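Local coordinates for deferrochelatase (PDB 5DE0), which binds heme b and probably acts as a dye-decolorizing (DyP-type) peroxidase, at residues D147-P152 and K230-H234; S172-V176 and H254-F259. All coordinates share one frame. Residues are numbered along the deposited sequence.

Contact 1: D147-P152 and K230-H234. With HEM (protoporphyrin IX containing Fe), chain F.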
ATOM      1  N   ASP B 147     -15.089  -9.897  -8.347  1.00 24.91           N
ATOM      2  CA  ASP B 147     -15.730  -8.602  -8.543  1.00 25.02           C
ATOM      3  C   ASP B 147     -15.518  -8.093  -9.966  1.00 24.57           C
ATOM      4  O   ASP B 147     -14.385  -7.994 -10.435  1.00 24.81           O
ATOM      5  CB  ASP B 147     -15.196  -7.585  -7.532  1.00 24.92           C
ATOM      6  CG  ASP B 147     -15.906  -6.247  -7.621  1.00 25.10           C
ATOM      7  OD1 ASP B 147     -17.085  -6.222  -8.035  1.00 24.29           O
ATOM      8  OD2 ASP B 147     -15.286  -5.220  -7.278  1.00 30.75           O
ATOM      9  N   GLY B 148     -16.615  -7.777 -10.648  1.00 24.18           N
ATOM     10  CA  GLY B 148     -16.547  -7.251 -12.000  1.00 24.87           C
ATOM     11  C   GLY B 148     -17.059  -8.213 -13.055  1.00 25.40           C
ATOM     12  O   GLY B 148     -16.848  -8.003 -14.249  1.00 25.61           O
ATOM     13  N   THR B 149     -17.736  -9.270 -12.614  1.00 26.26           N
ATOM     14  CA  THR B 149     -18.247 -10.297 -13.520  1.00 25.97           C
ATOM     15  C   THR B 149     -19.216  -9.733 -14.560  1.00 26.72           C
ATOM     16  O   THR B 149     -19.073  -9.998 -15.755  1.00 27.21           O
ATOM     17  CB  THR B 149     -18.951 -11.426 -12.742  1.00 26.49           C
ATOM     18  OG1 THR B 149     -18.010 -12.060 -11.864  1.00 25.69           O
ATOM     19  CG2 THR B 149     -19.522 -12.463 -13.697  1.00 28.77           C
ATOM     20  N   GLU B 150     -20.193  -8.952 -14.109  1.00 26.23           N
ATOM     21  CA  GLU B 150     -21.174  -8.363 -15.015  1.00 27.67           C
ATOM     22  C   GLU B 150     -20.828  -6.922 -15.380  1.00 27.52           C
ATOM     23  O   GLU B 150     -21.657  -6.198 -15.929  1.00 27.18           O
ATOM     24  CB  GLU B 150     -22.576  -8.421 -14.399  1.00 28.02           C
ATOM     25  CG  GLU B 150     -23.070  -9.835 -14.112  1.00 29.01           C
ATOM     26  CD  GLU B 150     -23.239 -10.668 -15.371  1.00 31.17           C
ATOM     27  OE1 GLU B 150     -23.548 -10.091 -16.434  1.00 30.10           O
ATOM     28  OE2 GLU B 150     -23.059 -11.902 -15.296  1.00 41.54           O
ATOM     29  N   ASN B 151     -19.604  -6.509 -15.069  1.00 26.55           N
ATOM     30  CA  ASN B 151     -19.128  -5.181 -15.439  1.00 26.65           C
ATOM     31  C   ASN B 151     -19.045  -5.074 -16.959  1.00 29.17           C
ATOM     32  O   ASN B 151     -18.489  -5.962 -17.609  1.00 29.15           O
ATOM     33  CB  ASN B 151     -17.765  -4.902 -14.799  1.00 26.49           C
ATOM     34  CG  ASN B 151     -17.486  -3.416 -14.619  1.00 25.26           C
ATOM     35  OD1 ASN B 151     -18.382  -2.633 -14.299  1.00 24.95           O
ATOM     36  ND2 ASN B 151     -16.232  -3.025 -14.816  1.00 25.31           N
ATOM     37  N   PRO B 152     -19.611  -3.997 -17.531  1.00 28.07           N
ATOM     38  CA  PRO B 152     -19.632  -3.769 -18.982  1.00 30.76           C
ATOM     39  C   PRO B 152     -18.267  -3.980 -19.633  1.00 33.06           C
ATOM     40  O   PRO B 152     -17.237  -3.739 -19.001  1.00 30.97           O
ATOM     41  CB  PRO B 152     -20.075  -2.310 -19.097  1.00 30.20           C
ATOM     42  CG  PRO B 152     -20.926  -2.102 -17.898  1.00 27.05           C
ATOM     43  CD  PRO B 152     -20.302  -2.920 -16.800  1.00 25.92           C
ATOM     44  N   LYS B 230     -27.083   0.254 -15.727  1.00 29.77           N
ATOM     45  CA  LYS B 230     -25.709  -0.216 -15.765  1.00 29.25           C
ATOM     46  C   LYS B 230     -24.701   0.875 -15.417  1.00 26.80           C
ATOM     47  O   LYS B 230     -24.903   2.049 -15.723  1.00 25.94           O
ATOM     48  CB  LYS B 230     -25.399  -0.811 -17.140  1.00 30.39           C
ATOM     49  CG  LYS B 230     -26.026  -2.180 -17.337  1.00 32.95           C
ATOM     50  CD  LYS B 230     -25.879  -2.685 -18.755  1.00 37.94           C
ATOM     51  CE  LYS B 230     -26.293  -4.142 -18.846  1.00 40.79           C
ATOM     52  NZ  LYS B 230     -27.622  -4.379 -18.215  1.00 41.19           N
ATOM     53  N   ILE B 231     -23.623   0.468 -14.752  1.00 25.49           N
ATOM     54  CA  ILE B 231     -22.531   1.367 -14.398  1.00 23.96           C
ATOM     55  C   ILE B 231     -21.197   0.716 -14.741  1.00 24.41           C
ATOM     56  O   ILE B 231     -21.113  -0.503 -14.892  1.00 23.29           O
ATOM     57  CB  ILE B 231     -22.545   1.732 -12.899  1.00 22.75           C
ATOM     58  CG1 ILE B 231     -22.328   0.484 -12.042  1.00 22.36           C
ATOM     59  CG2 ILE B 231     -23.848   2.428 -12.525  1.00 23.80           C
ATOM     60  CD1 ILE B 231     -22.326   0.763 -10.555  1.00 22.33           C
ATOM     61  N   VAL B 232     -20.160   1.534 -14.873  1.00 22.68           N
ATOM     62  CA  VAL B 232     -18.815   1.031 -15.109  1.00 21.98           C
ATOM     63  C   VAL B 232     -17.987   1.168 -13.837  1.00 21.23           C
ATOM     64  O   VAL B 232     -17.616   2.273 -13.444  1.00 20.37           O
ATOM     65  CB  VAL B 232     -18.120   1.775 -16.265  1.00 22.89           C
ATOM     66  CG1 VAL B 232     -16.683   1.294 -16.421  1.00 23.10           C
ATOM     67  CG2 VAL B 232     -18.895   1.582 -17.561  1.00 25.16           C
ATOM     68  N   ARG B 233     -17.704   0.039 -13.195  1.00 21.63           N
ATOM     69  CA  ARG B 233     -16.984   0.038 -11.927  1.00 20.62           C
ATOM     70  C   ARG B 233     -15.475  -0.071 -12.118  1.00 20.27           C
ATOM     71  O   ARG B 233     -14.998  -0.823 -12.967  1.00 20.93           O
ATOM     72  CB  ARG B 233     -17.476  -1.107 -11.038  1.00 21.16           C
ATOM     73  CG  ARG B 233     -18.911  -0.956 -10.559  1.00 21.66           C
ATOM     74  CD  ARG B 233     -19.432  -2.259  -9.970  1.00 23.24           C
ATOM     75  NE  ARG B 233     -19.691  -3.257 -11.003  1.00 23.15           N
ATOM     76  CZ  ARG B 233     -19.676  -4.569 -10.797  1.00 23.54           C
ATOM     77  NH1 ARG B 233     -19.404  -5.049  -9.590  1.00 23.38           N
ATOM     78  NH2 ARG B 233     -19.924  -5.403 -11.798  1.00 23.72           N
ATOM     79  N   HIS B 234     -14.730   0.685 -11.319  1.00 20.75           N
ATOM     80  CA  HIS B 234     -13.271   0.631 -11.339  1.00 19.45           C
ATOM     81  C   HIS B 234     -12.738   0.293  -9.953  1.00 19.99           C
ATOM     82  O   HIS B 234     -11.592   0.602  -9.624  1.00 19.52           O
ATOM     83  CB  HIS B 234     -12.680   1.958 -11.822  1.00 19.53           C
ATOM     84  CG  HIS B 234     -12.495   2.034 -13.305  1.00 20.91           C
ATOM     85  ND1 HIS B 234     -11.427   1.449 -13.949  1.00 19.13           N
ATOM     86  CD2 HIS B 234     -13.239   2.624 -14.269  1.00 19.58           C
ATOM     87  CE1 HIS B 234     -11.521   1.675 -15.247  1.00 20.51           C
ATOM     88  NE2 HIS B 234     -12.612   2.386 -15.468  1.00 20.56           N
TER
HETATM   89  CHA HEM F 401     -22.011  -6.761  -8.743  1.00 24.51           C
HETATM   90  CHB HEM F 401     -22.959  -2.067  -7.973  1.00 23.66           C
HETATM   91  CHC HEM F 401     -20.776  -2.295  -3.631  1.00 23.49           C
HETATM   92  CHD HEM F 401     -19.103  -6.695  -4.800  1.00 24.63           C
HETATM   93  C1A HEM F 401     -22.463  -5.471  -8.914  1.00 24.82           C
HETATM   94  C2A HEM F 401     -23.188  -4.962 -10.060  1.00 25.10           C
HETATM   95  C3A HEM F 401     -23.446  -3.667  -9.847  1.00 24.49           C
HETATM   96  C4A HEM F 401     -22.895  -3.310  -8.558  1.00 23.72           C
HETATM   97  CMA HEM F 401     -24.198  -2.706 -10.794  1.00 23.93           C
HETATM   98  CAA HEM F 401     -23.591  -5.782 -11.306  1.00 24.63           C
HETATM   99  CBA HEM F 401     -25.078  -6.120 -11.210  1.00 26.60           C
HETATM  100  CGA HEM F 401     -25.465  -7.056 -12.321  1.00 26.68           C
HETATM  101  O1A HEM F 401     -25.187  -8.276 -12.200  1.00 26.84           O
HETATM  102  O2A HEM F 401     -26.055  -6.578 -13.323  1.00 27.26           O
HETATM  103  C1B HEM F 401     -22.529  -1.749  -6.705  1.00 23.33           C
HETATM  104  C2B HEM F 401     -22.839  -0.527  -5.997  1.00 23.47           C
HETATM  105  C3B HEM F 401     -22.245  -0.569  -4.805  1.00 23.67           C
HETATM  106  C4B HEM F 401     -21.529  -1.835  -4.697  1.00 22.62           C
HETATM  107  CMB HEM F 401     -23.701   0.640  -6.530  1.00 22.57           C
HETATM  108  CAB HEM F 401     -22.355   0.576  -3.773  1.00 21.91           C
HETATM  109  CBB HEM F 401     -21.714   0.550  -2.606  1.00 23.47           C
HETATM  110  C1C HEM F 401     -20.098  -3.496  -3.574  1.00 23.69           C
HETATM  111  C2C HEM F 401     -19.235  -3.949  -2.497  1.00 24.21           C
HETATM  112  C3C HEM F 401     -18.772  -5.170  -2.829  1.00 24.32           C
HETATM  113  C4C HEM F 401     -19.336  -5.520  -4.118  1.00 24.78           C
HETATM  114  CMC HEM F 401     -18.936  -3.122  -1.224  1.00 22.87           C
HETATM  115  CAC HEM F 401     -17.825  -6.128  -2.064  1.00 23.95           C
HETATM  116  CBC HEM F 401     -17.367  -5.923  -0.826  1.00 25.54           C
HETATM  117  C1D HEM F 401     -19.805  -7.174  -5.885  1.00 24.16           C
HETATM  118  C2D HEM F 401     -19.827  -8.551  -6.324  1.00 24.82           C
HETATM  119  C3D HEM F 401     -20.735  -8.572  -7.560  1.00 24.26           C
HETATM  120  C4D HEM F 401     -21.172  -7.206  -7.742  1.00 24.13           C
HETATM  121  CMD HEM F 401     -19.094  -9.751  -5.688  1.00 24.94           C
HETATM  122  CAD HEM F 401     -21.107  -9.799  -8.417  1.00 24.58           C
HETATM  123  CBD HEM F 401     -20.071 -10.023  -9.513  1.00 24.72           C
HETATM  124  CGD HEM F 401     -20.081  -8.865 -10.475  1.00 25.80           C
HETATM  125  O1D HEM F 401     -19.212  -7.966 -10.340  1.00 24.26           O
HETATM  126  O2D HEM F 401     -20.955  -8.838 -11.381  1.00 25.58           O
HETATM  127  NA  HEM F 401     -22.302  -4.434  -8.017  1.00 25.41           N
HETATM  128  NB  HEM F 401     -21.730  -2.524  -5.883  1.00 24.74           N
HETATM  129  NC  HEM F 401     -20.135  -4.481  -4.542  1.00 25.38           N
HETATM  130  ND  HEM F 401     -20.604  -6.422  -6.742  1.00 25.53           N
HETATM  131 FE   HEM F 401     -21.256  -4.514  -6.255  1.00 29.49          FE
HETATM  132  O   HOH W   1     -18.632  -4.045  -7.158  1.00 24.21           O
HETATM  133  O   HOH W   2     -21.101  -3.269 -13.467  1.00 24.21           O

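Contact 2: S172-V176 and H254-F259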
ATOM      1  N   SER B 172     -18.253  12.096 -17.495  1.00 24.61           N
ATOM      2  CA  SER B 172     -18.858  10.970 -16.797  1.00 23.45           C
ATOM      3  C   SER B 172     -19.127  11.284 -15.330  1.00 22.92           C
ATOM      4  O   SER B 172     -18.321  11.939 -14.669  1.00 22.09           O
ATOM      5  CB  SER B 172     -17.956   9.737 -16.915  1.00 24.21           C
ATOM      6  OG  SER B 172     -18.523   8.620 -16.258  1.00 22.26           O
ATOM      7  N   TYR B 173     -20.265  10.814 -14.825  1.00 22.54           N
ATOM      8  CA  TYR B 173     -20.594  10.977 -13.410  1.00 21.47           C
ATOM      9  C   TYR B 173     -19.877   9.923 -12.577  1.00 25.73           C
ATOM     10  O   TYR B 173     -19.773   8.767 -12.984  1.00 20.15           O
ATOM     11  CB  TYR B 173     -22.104  10.900 -13.189  1.00 22.88           C
ATOM     12  CG  TYR B 173     -22.861  12.081 -13.749  1.00 24.34           C
ATOM     13  CD1 TYR B 173     -23.048  13.234 -12.996  1.00 25.24           C
ATOM     14  CD2 TYR B 173     -23.385  12.048 -15.035  1.00 24.51           C
ATOM     15  CE1 TYR B 173     -23.739  14.319 -13.506  1.00 25.49           C
ATOM     16  CE2 TYR B 173     -24.077  13.129 -15.555  1.00 26.16           C
ATOM     17  CZ  TYR B 173     -24.251  14.259 -14.786  1.00 26.62           C
ATOM     18  OH  TYR B 173     -24.937  15.335 -15.300  1.00 27.76           O
ATOM     19  N   VAL B 174     -19.372  10.329 -11.416  1.00 19.91           N
ATOM     20  CA  VAL B 174     -18.565   9.442 -10.590  1.00 20.15           C
ATOM     21  C   VAL B 174     -19.106   9.331  -9.168  1.00 19.23           C
ATOM     22  O   VAL B 174     -19.611  10.301  -8.607  1.00 19.92           O
ATOM     23  CB  VAL B 174     -17.096   9.918 -10.516  1.00 19.20           C
ATOM     24  CG1 VAL B 174     -16.178   8.756 -10.158  1.00 18.51           C
ATOM     25  CG2 VAL B 174     -16.661  10.548 -11.829  1.00 19.88           C
ATOM     26  N   MET B 175     -19.003   8.138  -8.596  1.00 19.07           N
ATOM     27  CA  MET B 175     -19.282   7.936  -7.181  1.00 17.71           C
ATOM     28  C   MET B 175     -18.152   7.118  -6.570  1.00 27.48           C
ATOM     29  O   MET B 175     -17.574   6.261  -7.236  1.00 14.39           O
ATOM     30  CB  MET B 175     -20.631   7.232  -6.970  1.00 19.32           C
ATOM     31  CG  MET B 175     -20.674   5.790  -7.466  1.00 18.74           C
ATOM     32  SD  MET B 175     -22.096   4.863  -6.859  1.00 18.19           S
ATOM     33  CE  MET B 175     -21.740   4.790  -5.100  1.00 18.47           C
ATOM     34  N   VAL B 176     -17.822   7.398  -5.314  1.00 15.55           N
ATOM     35  CA  VAL B 176     -16.826   6.605  -4.608  1.00 18.73           C
ATOM     36  C   VAL B 176     -17.252   6.369  -3.160  1.00 19.40           C
ATOM     37  O   VAL B 176     -17.823   7.246  -2.510  1.00 17.31           O
ATOM     38  CB  VAL B 176     -15.408   7.268  -4.662  1.00 17.28           C
ATOM     39  CG1 VAL B 176     -15.454   8.609  -5.364  1.00 17.88           C
ATOM     40  CG2 VAL B 176     -14.787   7.397  -3.274  1.00 17.89           C
ATOM     41  N   HIS B 254     -23.104   7.462 -17.273  1.00 24.78           N
ATOM     42  CA  HIS B 254     -23.564   8.575 -18.098  1.00 25.54           C
ATOM     43  C   HIS B 254     -24.642   9.385 -17.388  1.00 25.10           C
ATOM     44  O   HIS B 254     -24.930  10.520 -17.764  1.00 25.63           O
ATOM     45  CB  HIS B 254     -24.093   8.063 -19.441  1.00 26.61           C
ATOM     46  CG  HIS B 254     -25.387   7.318 -19.338  1.00 26.05           C
ATOM     47  ND1 HIS B 254     -25.448   5.963 -19.091  1.00 26.24           N
ATOM     48  CD2 HIS B 254     -26.671   7.735 -19.449  1.00 25.93           C
ATOM     49  CE1 HIS B 254     -26.711   5.580 -19.054  1.00 26.27           C
ATOM     50  NE2 HIS B 254     -27.475   6.637 -19.269  1.00 25.93           N
ATOM     51  N   THR B 255     -25.238   8.789 -16.361  1.00 24.87           N
ATOM     52  CA  THR B 255     -26.245   9.466 -15.557  1.00 25.66           C
ATOM     53  C   THR B 255     -26.074   9.109 -14.085  1.00 25.26           C
ATOM     54  O   THR B 255     -25.836   7.955 -13.737  1.00 25.43           O
ATOM     55  CB  THR B 255     -27.678   9.114 -16.017  1.00 25.73           C
ATOM     56  OG1 THR B 255     -28.626   9.650 -15.086  1.00 26.25           O
ATOM     57  CG2 THR B 255     -27.866   7.606 -16.110  1.00 25.83           C
ATOM     58  N   LEU B 256     -26.189  10.114 -13.224  1.00 25.46           N
ATOM     59  CA  LEU B 256     -26.029   9.917 -11.788  1.00 24.97           C
ATOM     60  C   LEU B 256     -27.230   9.177 -11.208  1.00 25.06           C
ATOM     61  O   LEU B 256     -27.182   8.666 -10.089  1.00 25.29           O
ATOM     62  CB  LEU B 256     -25.835  11.267 -11.091  1.00 24.28           C
ATOM     63  CG  LEU B 256     -25.470  11.283  -9.605  1.00 23.88           C
ATOM     64  CD1 LEU B 256     -24.367  12.298  -9.349  1.00 24.07           C
ATOM     65  CD2 LEU B 256     -26.692  11.595  -8.750  1.00 23.69           C
ATOM     66  N   HIS B 257     -28.304   9.117 -11.990  1.00 25.39           N
ATOM     67  CA  HIS B 257     -29.546   8.477 -11.573  1.00 26.62           C
ATOM     68  C   HIS B 257     -29.347   7.015 -11.177  1.00 26.40           C
ATOM     69  O   HIS B 257     -29.971   6.532 -10.234  1.00 27.44           O
ATOM     70  CB  HIS B 257     -30.584   8.577 -12.694  1.00 27.51           C
ATOM     71  CG  HIS B 257     -31.911   7.983 -12.346  1.00 28.99           C
ATOM     72  ND1 HIS B 257     -32.739   8.519 -11.382  1.00 30.19           N
ATOM     73  CD2 HIS B 257     -32.558   6.898 -12.834  1.00 30.99           C
ATOM     74  CE1 HIS B 257     -33.836   7.791 -11.291  1.00 31.63           C
ATOM     75  NE2 HIS B 257     -33.752   6.800 -12.161  1.00 33.63           N
ATOM     76  N   ASN B 258     -28.474   6.319 -11.901  1.00 25.83           N
ATOM     77  CA  ASN B 258     -28.188   4.916 -11.624  1.00 26.72           C
ATOM     78  C   ASN B 258     -27.550   4.711 -10.257  1.00 25.74           C
ATOM     79  O   ASN B 258     -27.897   3.774  -9.542  1.00 25.21           O
ATOM     80  CB  ASN B 258     -27.288   4.334 -12.713  1.00 26.25           C
ATOM     81  CG  ASN B 258     -27.999   4.205 -14.044  1.00 27.74           C
ATOM     82  OD1 ASN B 258     -29.126   4.675 -14.206  1.00 29.81           O
ATOM     83  ND2 ASN B 258     -27.343   3.573 -15.008  1.00 27.34           N
ATOM     84  N   PHE B 259     -26.617   5.592  -9.901  1.00 24.85           N
ATOM     85  CA  PHE B 259     -25.977   5.550  -8.587  1.00 24.55           C
ATOM     86  C   PHE B 259     -27.019   5.685  -7.483  1.00 25.65           C
ATOM     87  O   PHE B 259     -27.066   4.884  -6.546  1.00 25.01           O
ATOM     88  CB  PHE B 259     -24.937   6.667  -8.444  1.00 22.87           C
ATOM     89  CG  PHE B 259     -23.798   6.576  -9.418  1.00 22.08           C
ATOM     90  CD1 PHE B 259     -23.447   5.366  -9.992  1.00 21.60           C
ATOM     91  CD2 PHE B 259     -23.074   7.709  -9.755  1.00 21.34           C
ATOM     92  CE1 PHE B 259     -22.395   5.289 -10.886  1.00 21.33           C
ATOM     93  CE2 PHE B 259     -22.022   7.638 -10.646  1.00 20.65           C
ATOM     94  CZ  PHE B 259     -21.683   6.428 -11.212  1.00 21.37           C
TER

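Contact 1: D147-P152 and K230-H234
I231 turns its side chain away from the loop 147-152 and sets CD1 3.9 Å from CHB of the heme, an apolar branch against an apolar macrocycle. Its carbonyl faces the loop instead: I231 O lies 3.2 Å from P152 CD. V232 adds an apolar contact, CG2 resting 4.2 Å from P152 CG, where proline has no NH to satisfy. R233 carries the rest. Its backbone is matched by the side-chain amide of N151, as a neighbouring strand would match it: R233 N donates to N151 OD1 (3.0 Å, nearly linear) and N151 ND2 donates more weakly to R233 O (3.1 Å). A side-chain amide suits because it can accept and donate at once. The long R233 side chain brings its guanidinium to the heme propionate, NH1 and NH2 each 3.0 Å from O1D, while NH1 forms a salt bridge with D147 OD1 (3.0 Å). Water 1 joins D147 OD1 (2.8 Å) and R233 NH1 (2.7 Å) and lies 2.8 Å from the heme FE; water 2 links R233 NE to N151 OD1. G148 N (2.6 Å to O1D) and E150 N (2.8 Å to O2D) complete the propionate's cradle; at G148 a CB would press on the preceding carbonyl. The E150 carboxylate turns to R200. D147 and G148 end the GxxDG motif of DyP-type peroxidases, and an aspartate and arginine beside the iron are consistent with the distal heme pocket of that family.

Contact 2: S172-V176 and H254-F259
Side-chain conformation shapes how strand 172-176 meets the turn leading into helix 257-266. Y173, in the m rotamer, points toward 254-259 and lays its ring along the backbone of the turn: L256 N lies over one face, H254 O is near the ring edge, 3.5 Å from CD2, and L256 CB is 3.9 Å from CD1. A flat aromatic ring suits a surface made largely of main chain, and its hydroxyl reaches beyond to E77 N. M175, p at chi1, t at chi2 and m at chi3, drapes an unbranched, flexible chain across F259. Its CG stands 3.6 Å from the F259 ring centroid, almost on the ring normal, a CH-pi contact; SD lies obliquely at 3.9 Å from the same centroid, a Met-aromatic contact. F259, itself m, points back at the strand, so that CE2 touches Y173 O at 3.4 Å. T255 uses its t rotamer to accept a capping bond from H257 N at OG1 (3.2 Å), an oxygen that also meets E77. The whole packs helix 257-266 on one face of the sheet, where strand 172-181 runs between strands 247-253 and 281-291, and Y288 of the latter touches M175, L256 and F259.

In the fold
Along the chain the segments alternate, 147-152, 172-176, 230-234, 254-259, so the two contacts cross within the C-terminal half. Their centres lie about 13 Å apart, and both reach one antiparallel sheet: contact 1 at 232-239, one of its two outermost strands, contact 2 at strand 172-181, with 247-253 in between. They also touch, through a probable hydrogen bond from N258 ND2 to K230 O (3.0 Å) and packing of I231 CG2 on F259 CE1 (3.6 Å). I231 thus belongs to both the heme pocket and the helix-sheet core, and the M175 side chain comes within about 4 Å of the heme, so cofactor and core of this ferredoxin-like domain form one continuous packing.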